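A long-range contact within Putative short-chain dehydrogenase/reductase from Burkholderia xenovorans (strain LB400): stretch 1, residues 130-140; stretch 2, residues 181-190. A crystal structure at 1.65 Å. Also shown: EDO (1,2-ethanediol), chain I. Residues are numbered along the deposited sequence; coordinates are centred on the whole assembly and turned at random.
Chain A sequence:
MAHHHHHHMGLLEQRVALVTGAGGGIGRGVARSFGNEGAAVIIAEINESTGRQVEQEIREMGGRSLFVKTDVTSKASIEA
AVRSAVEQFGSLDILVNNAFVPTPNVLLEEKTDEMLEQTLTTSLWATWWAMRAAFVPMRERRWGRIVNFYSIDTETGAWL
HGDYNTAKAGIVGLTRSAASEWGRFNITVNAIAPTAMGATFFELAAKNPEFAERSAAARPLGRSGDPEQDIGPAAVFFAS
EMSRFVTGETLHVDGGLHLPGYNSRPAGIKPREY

Stretch 1 (130-140) AMRAAFVPMRE
Stretch 2, residues 181-190: EWGRFNITVN

How do the two stretches lie? Residues 130-140 are helical, kinked at Pro 137, whose N makes no hydrogen bond to the turn before. In the second stretch, a helix that begins earlier in the chain includes Glu 181 and Trp 182, a 3-10 segment covers 183-184, Asn 186 turns at phi/psi 60/37, and strand 187-190 follows; its N-to-C direction is at 142° to that of the first helix, nearer antiparallel than parallel, and the axes come within 10.2 Å. CA to CA, Met 131 lies 9.5 Å from Val 189, Met 138 7.0 Å from Ile 187 and Arg 139 5.8 Å from Phe 185.

What fills the central hollow? Phe 135 (chi1 t, chi2 78°) enters a pocket of Trp 182 (m, chi2 -8°), Phe 185 (m, chi2 -56°) and Ile 187 (m, t). Its ring forms an offset stack on the Trp 182 five-membered ring, centroids 4.2 Å apart and planes at 25°. Phe 135 CZ lies 3.8 Å from Phe 185 CE2.

How are the flanks packed? Ile 187 CD1 is a bump 3.6 Å from Met 138 CB and 3.8 Å from Phe 135 CD1. Met 131 (m, t, p) puts CE 4.1 Å from both Trp 182 CZ3 and Val 189 CG1.

What does Arg 139 add? With chi1 t, chi2 t and a bend at chi3 (p), then chi4 at -166°, Arg 139 lays CG over the Phe 185 face, 3.7 Å from the ring centroid. Arg 139 NH2 donates to ethanediol O1 at 2.7 Å; no hydrogen bond joins the stretches, so packing carries the contact.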

ATOM      1  N   ALA A 130      -2.014  26.655   3.012  1.00 15.11           N
ATOM      2  CA  ALA A 130      -3.153  26.866   2.128  1.00 16.60           C
ATOM      3  C   ALA A 130      -4.357  26.053   2.578  1.00 14.16           C
ATOM      4  O   ALA A 130      -5.489  26.547   2.536  1.00 14.75           O
ATOM      5  CB  ALA A 130      -2.768  26.525   0.690  1.00 17.28           C
ATOM      6  N   MET A 131      -4.138  24.806   3.016  1.00 12.56           N
ATOM      7  CA  MET A 131      -5.249  23.995   3.523  1.00 12.13           C
ATOM      8  C   MET A 131      -5.930  24.660   4.709  1.00 14.04           C
ATOM      9  O   MET A 131      -7.162  24.730   4.770  1.00 15.78           O
ATOM     10  CB  MET A 131      -4.750  22.607   3.921  1.00 14.06           C
ATOM     11  CG  MET A 131      -4.386  21.766   2.727  1.00 14.05           C
ATOM     12  SD  MET A 131      -3.667  20.171   3.174  1.00 14.62           S
ATOM     13  CE  MET A 131      -4.960  19.474   4.161  1.00 14.47           C
ATOM     14  N   ARG A 132      -5.146  25.119   5.687  1.00 12.22           N
ATOM     15  CA  ARG A 132      -5.762  25.724   6.862  1.00 15.24           C
ATOM     16  C   ARG A 132      -6.429  27.066   6.548  1.00 16.09           C
ATOM     17  O   ARG A 132      -7.425  27.414   7.189  1.00 16.87           O
ATOM     18  CB  ARG A 132      -4.721  25.850   7.977  1.00 14.75           C
ATOM     19  CG  ARG A 132      -4.382  24.473   8.584  1.00 14.50           C
ATOM     20  CD  ARG A 132      -2.909  24.324   9.012  1.00 13.36           C
ATOM     21  NE  ARG A 132      -2.446  25.389   9.908  1.00 16.38           N
ATOM     22  CZ  ARG A 132      -2.589  25.381  11.231  1.00 20.50           C
ATOM     23  NH1 ARG A 132      -3.215  24.380  11.836  1.00 18.23           N
ATOM     24  NH2 ARG A 132      -2.099  26.378  11.960  1.00 19.23           N
ATOM     25  N   ALA A 133      -5.935  27.812   5.550  1.00 16.25           N
ATOM     26  CA  ALA A 133      -6.601  29.061   5.179  1.00 17.54           C
ATOM     27  C   ALA A 133      -7.893  28.799   4.410  1.00 16.86           C
ATOM     28  O   ALA A 133      -8.924  29.423   4.695  1.00 19.40           O
ATOM     29  CB  ALA A 133      -5.663  29.945   4.359  1.00 19.47           C
ATOM     30  N   ALA A 134      -7.854  27.880   3.435  1.00 15.45           N
ATOM     31  CA  ALA A 134      -9.053  27.553   2.665  1.00 13.98           C
ATOM     32  C   ALA A 134     -10.103  26.861   3.525  1.00 15.00           C
ATOM     33  O   ALA A 134     -11.305  26.972   3.253  1.00 15.33           O
ATOM     34  CB  ALA A 134      -8.675  26.671   1.470  1.00 16.61           C
ATOM     35  N   PHE A 135      -9.667  26.157   4.570  1.00 16.14           N
ATOM     36  CA  PHE A 135     -10.580  25.499   5.498  1.00 13.49           C
ATOM     37  C   PHE A 135     -11.632  26.445   6.065  1.00 14.87           C
ATOM     38  O   PHE A 135     -12.767  26.027   6.315  1.00 17.14           O
ATOM     39  CB  PHE A 135      -9.754  24.878   6.630  1.00 16.55           C
ATOM     40  CG  PHE A 135     -10.565  24.349   7.774  1.00 15.35           C
ATOM     41  CD1 PHE A 135     -11.217  23.123   7.679  1.00 17.66           C
ATOM     42  CD2 PHE A 135     -10.615  25.048   8.977  1.00 16.95           C
ATOM     43  CE1 PHE A 135     -11.938  22.623   8.754  1.00 19.20           C
ATOM     44  CE2 PHE A 135     -11.335  24.555  10.049  1.00 19.29           C
ATOM     45  CZ  PHE A 135     -11.993  23.354   9.947  1.00 18.08           C
ATOM     46  N   VAL A 136     -11.288  27.712   6.289  1.00 16.30           N
ATOM     47  CA  VAL A 136     -12.210  28.622   6.966  1.00 16.65           C
ATOM     48  C   VAL A 136     -13.459  28.829   6.109  1.00 18.41           C
ATOM     49  O   VAL A 136     -14.569  28.554   6.589  1.00 19.02           O
ATOM     50  CB  VAL A 136     -11.520  29.947   7.330  1.00 16.34           C
ATOM     51  CG1 VAL A 136     -12.513  30.937   7.939  1.00 18.51           C
ATOM     52  CG2 VAL A 136     -10.348  29.674   8.283  1.00 16.45           C
ATOM     53  N   PRO A 137     -13.364  29.292   4.856  1.00 17.67           N
ATOM     54  CA  PRO A 137     -14.597  29.397   4.057  1.00 17.80           C
ATOM     55  C   PRO A 137     -15.237  28.050   3.737  1.00 18.16           C
ATOM     56  O   PRO A 137     -16.467  27.989   3.602  1.00 18.44           O
ATOM     57  CB  PRO A 137     -14.136  30.123   2.786  1.00 19.50           C
ATOM     58  CG  PRO A 137     -12.676  29.821   2.695  1.00 16.98           C
ATOM     59  CD  PRO A 137     -12.202  29.824   4.115  1.00 17.94           C
ATOM     60  N   MET A 138     -14.447  26.976   3.604  1.00 18.23           N
ATOM     61  CA  MET A 138     -15.021  25.663   3.314  1.00 16.80           C
ATOM     62  C   MET A 138     -15.849  25.149   4.483  1.00 18.80           C
ATOM     63  O   MET A 138     -16.955  24.628   4.291  1.00 17.84           O
ATOM     64  CB  MET A 138     -13.915  24.657   2.973  1.00 14.73           C
ATOM     65  CG  MET A 138     -13.218  24.904   1.656  1.00 16.50           C
ATOM     66  SD  MET A 138     -11.881  23.714   1.445  1.00 15.71           S
ATOM     67  CE  MET A 138     -11.228  24.194  -0.150  1.00 15.60           C
ATOM     68  N   ARG A 139     -15.321  25.268   5.708  1.00 14.52           N
ATOM     69  CA  ARG A 139     -16.091  24.865   6.882  1.00 17.17           C
ATOM     70  C   ARG A 139     -17.408  25.627   6.961  1.00 20.53           C
ATOM     71  O   ARG A 139     -18.461  25.038   7.224  1.00 17.62           O
ATOM     72  CB  ARG A 139     -15.279  25.099   8.158  1.00 16.77           C
ATOM     73  CG  ARG A 139     -16.082  24.893   9.433  1.00 15.69           C
ATOM     74  CD  ARG A 139     -15.243  25.135  10.690  1.00 15.80           C
ATOM     75  NE  ARG A 139     -14.675  26.489  10.693  1.00 18.50           N
ATOM     76  CZ  ARG A 139     -13.706  26.906  11.493  1.00 17.45           C
ATOM     77  NH1 ARG A 139     -13.185  26.086  12.400  1.00 18.98           N
ATOM     78  NH2 ARG A 139     -13.248  28.150  11.386  1.00 20.37           N
ATOM     79  N   GLU A 140     -17.364  26.944   6.754  1.00 18.18           N
ATOM     80  CA  GLU A 140     -18.573  27.746   6.888  1.00 16.12           C
ATOM     81  C   GLU A 140     -19.657  27.293   5.921  1.00 22.20           C
ATOM     82  O   GLU A 140     -20.848  27.289   6.263  1.00 22.97           O
ATOM     83  CB  GLU A 140     -18.249  29.217   6.660  1.00 16.71           C
ATOM     84  CG  GLU A 140     -19.481  30.095   6.770  1.00 22.88           C
ATOM     85  CD  GLU A 140     -19.194  31.542   6.487  1.00 29.14           C
ATOM     86  OE1 GLU A 140     -20.138  32.246   6.054  1.00 29.93           O
ATOM     87  OE2 GLU A 140     -18.036  31.964   6.696  1.00 30.59           O
ATOM     88  N   GLU A 181     -10.265  14.153   9.551  1.00 12.01           N
ATOM     89  CA  GLU A 181     -10.914  15.086  10.469  1.00 12.44           C
ATOM     90  C   GLU A 181     -11.957  15.980   9.807  1.00 13.42           C
ATOM     91  O   GLU A 181     -12.960  16.331  10.446  1.00 14.86           O
ATOM     92  CB  GLU A 181      -9.866  15.976  11.150  1.00 14.50           C
ATOM     93  CG  GLU A 181      -8.820  15.222  11.961  1.00 11.17           C
ATOM     94  CD  GLU A 181      -8.060  16.153  12.914  1.00 13.87           C
ATOM     95  OE1 GLU A 181      -7.006  15.736  13.449  1.00 14.44           O
ATOM     96  OE2 GLU A 181      -8.531  17.295  13.118  1.00 16.96           O
ATOM     97  N   TRP A 182     -11.732  16.405   8.565  1.00 13.29           N
ATOM     98  CA  TRP A 182     -12.557  17.454   7.977  1.00 14.58           C
ATOM     99  C   TRP A 182     -13.736  16.909   7.179  1.00 15.43           C
ATOM    100  O   TRP A 182     -14.576  17.698   6.726  1.00 14.55           O
ATOM    101  CB  TRP A 182     -11.686  18.367   7.109  1.00 13.37           C
ATOM    102  CG  TRP A 182     -10.716  19.225   7.932  1.00 12.27           C
ATOM    103  CD1 TRP A 182     -10.671  19.352   9.303  1.00 15.98           C
ATOM    104  CD2 TRP A 182      -9.690  20.077   7.419  1.00 12.36           C
ATOM    105  NE1 TRP A 182      -9.674  20.240   9.669  1.00 15.49           N
ATOM    106  CE2 TRP A 182      -9.050  20.689   8.531  1.00 12.38           C
ATOM    107  CE3 TRP A 182      -9.241  20.381   6.131  1.00 13.40           C
ATOM    108  CZ2 TRP A 182      -7.990  21.584   8.382  1.00 14.80           C
ATOM    109  CZ3 TRP A 182      -8.190  21.266   5.980  1.00 14.83           C
ATOM    110  CH2 TRP A 182      -7.577  21.866   7.103  1.00 14.58           C
ATOM    111  N   GLY A 183     -13.857  15.588   7.063  1.00 14.48           N
ATOM    112  CA  GLY A 183     -15.033  15.016   6.427  1.00 16.79           C
ATOM    113  C   GLY A 183     -16.326  15.379   7.124  1.00 16.87           C
ATOM    114  O   GLY A 183     -17.372  15.431   6.477  1.00 15.67           O
ATOM    115  N   ARG A 184     -16.272  15.683   8.429  1.00 12.91           N
ATOM    116  CA  ARG A 184     -17.486  16.057   9.140  1.00 13.44           C
ATOM    117  C   ARG A 184     -18.101  17.332   8.581  1.00 16.28           C
ATOM    118  O   ARG A 184     -19.290  17.589   8.820  1.00 16.90           O
ATOM    119  CB  ARG A 184     -17.190  16.222  10.641  1.00 13.53           C
ATOM    120  CG  ARG A 184     -16.380  17.461  11.041  1.00 18.89           C
ATOM    121  CD  ARG A 184     -16.127  17.405  12.545  1.00 17.89           C
ATOM    122  NE  ARG A 184     -15.559  18.625  13.147  1.00 17.52           N
ATOM    123  CZ  ARG A 184     -14.269  18.953  13.101  1.00 14.67           C
ATOM    124  NH1 ARG A 184     -13.399  18.190  12.458  1.00 16.32           N
ATOM    125  NH2 ARG A 184     -13.836  20.061  13.697  1.00 14.43           N
ATOM    126  N   PHE A 185     -17.320  18.138   7.857  1.00 15.30           N
ATOM    127  CA  PHE A 185     -17.817  19.348   7.215  1.00 17.36           C
ATOM    128  C   PHE A 185     -18.040  19.169   5.719  1.00 18.82           C
ATOM    129  O   PHE A 185     -18.166  20.169   5.010  1.00 16.83           O
ATOM    130  CB  PHE A 185     -16.845  20.509   7.428  1.00 15.18           C
ATOM    131  CG  PHE A 185     -16.620  20.880   8.872  1.00 15.57           C
ATOM    132  CD1 PHE A 185     -17.682  21.216   9.698  1.00 17.81           C
ATOM    133  CD2 PHE A 185     -15.333  20.923   9.385  1.00 15.52           C
ATOM    134  CE1 PHE A 185     -17.466  21.586  11.032  1.00 18.57           C
ATOM    135  CE2 PHE A 185     -15.105  21.303  10.719  1.00 16.78           C
ATOM    136  CZ  PHE A 185     -16.175  21.629  11.538  1.00 18.58           C
ATOM    137  N   ASN A 186     -18.042  17.927   5.218  1.00 17.00           N
ATOM    138  CA  ASN A 186     -18.144  17.660   3.779  1.00 16.76           C
ATOM    139  C   ASN A 186     -16.982  18.305   3.019  1.00 18.13           C
ATOM    140  O   ASN A 186     -17.144  18.814   1.908  1.00 17.18           O
ATOM    141  CB  ASN A 186     -19.494  18.116   3.211  1.00 17.55           C
ATOM    142  CG  ASN A 186     -19.705  17.654   1.784  1.00 21.03           C
ATOM    143  OD1 ASN A 186     -19.199  16.600   1.382  1.00 23.24           O
ATOM    144  ND2 ASN A 186     -20.431  18.449   1.000  1.00 24.78           N
ATOM    145  N   ILE A 187     -15.801  18.298   3.637  1.00 17.02           N
ATOM    146  CA  ILE A 187     -14.551  18.670   2.981  1.00 15.99           C
ATOM    147  C   ILE A 187     -13.768  17.390   2.714  1.00 14.17           C
ATOM    148  O   ILE A 187     -13.358  16.701   3.657  1.00 14.97           O
ATOM    149  CB  ILE A 187     -13.716  19.637   3.835  1.00 17.73           C
ATOM    150  CG1 ILE A 187     -14.501  20.918   4.158  1.00 15.41           C
ATOM    151  CG2 ILE A 187     -12.418  19.953   3.115  1.00 17.14           C
ATOM    152  CD1 ILE A 187     -13.805  21.818   5.218  1.00 15.57           C
ATOM    153  N   THR A 188     -13.543  17.070   1.447  1.00 14.11           N
ATOM    154  CA  THR A 188     -12.720  15.913   1.117  1.00 12.98           C
ATOM    155  C   THR A 188     -11.306  16.350   0.758  1.00 14.22           C
ATOM    156  O   THR A 188     -11.069  17.486   0.332  1.00 14.82           O
ATOM    157  CB  THR A 188     -13.307  15.114  -0.040  1.00 14.21           C
ATOM    158  OG1 THR A 188     -13.283  15.914  -1.224  1.00 15.37           O
ATOM    159  CG2 THR A 188     -14.746  14.687   0.269  1.00 14.52           C
ATOM    160  N   VAL A 189     -10.352  15.442   0.955  1.00 13.00           N
ATOM    161  CA  VAL A 189      -8.935  15.739   0.770  1.00 12.93           C
ATOM    162  C   VAL A 189      -8.297  14.498   0.161  1.00 12.50           C
ATOM    163  O   VAL A 189      -8.331  13.420   0.765  1.00 13.87           O
ATOM    164  CB  VAL A 189      -8.227  16.103   2.092  1.00 13.77           C
ATOM    165  CG1 VAL A 189      -6.846  16.688   1.828  1.00 14.13           C
ATOM    166  CG2 VAL A 189      -9.058  17.077   2.948  1.00 14.72           C
ATOM    167  N   ASN A 190      -7.732  14.646  -1.034  1.00 12.93           N
ATOM    168  CA  ASN A 190      -7.144  13.535  -1.776  1.00 10.98           C
ATOM    169  C   ASN A 190      -5.838  14.004  -2.408  1.00 11.18           C
ATOM    170  O   ASN A 190      -5.590  15.202  -2.542  1.00 14.96           O
ATOM    171  CB  ASN A 190      -8.119  13.022  -2.846  1.00 13.35           C
ATOM    172  CG  ASN A 190      -9.377  12.414  -2.244  1.00 11.23           C
ATOM    173  OD1 ASN A 190      -9.360  11.276  -1.761  1.00 11.07           O
ATOM    174  ND2 ASN A 190     -10.482  13.160  -2.280  1.00 13.36           N
TER
HETATM  175  C1  EDO I 305     -11.067  28.092  13.835  1.00 30.47           C
HETATM  176  O1  EDO I 305     -11.467  29.286  13.144  1.00 37.00           O
HETATM  177  C2  EDO I 305      -9.699  27.682  13.311  1.00 38.02           C
HETATM  178  O2  EDO I 305      -9.710  27.836  11.882  1.00 43.25           O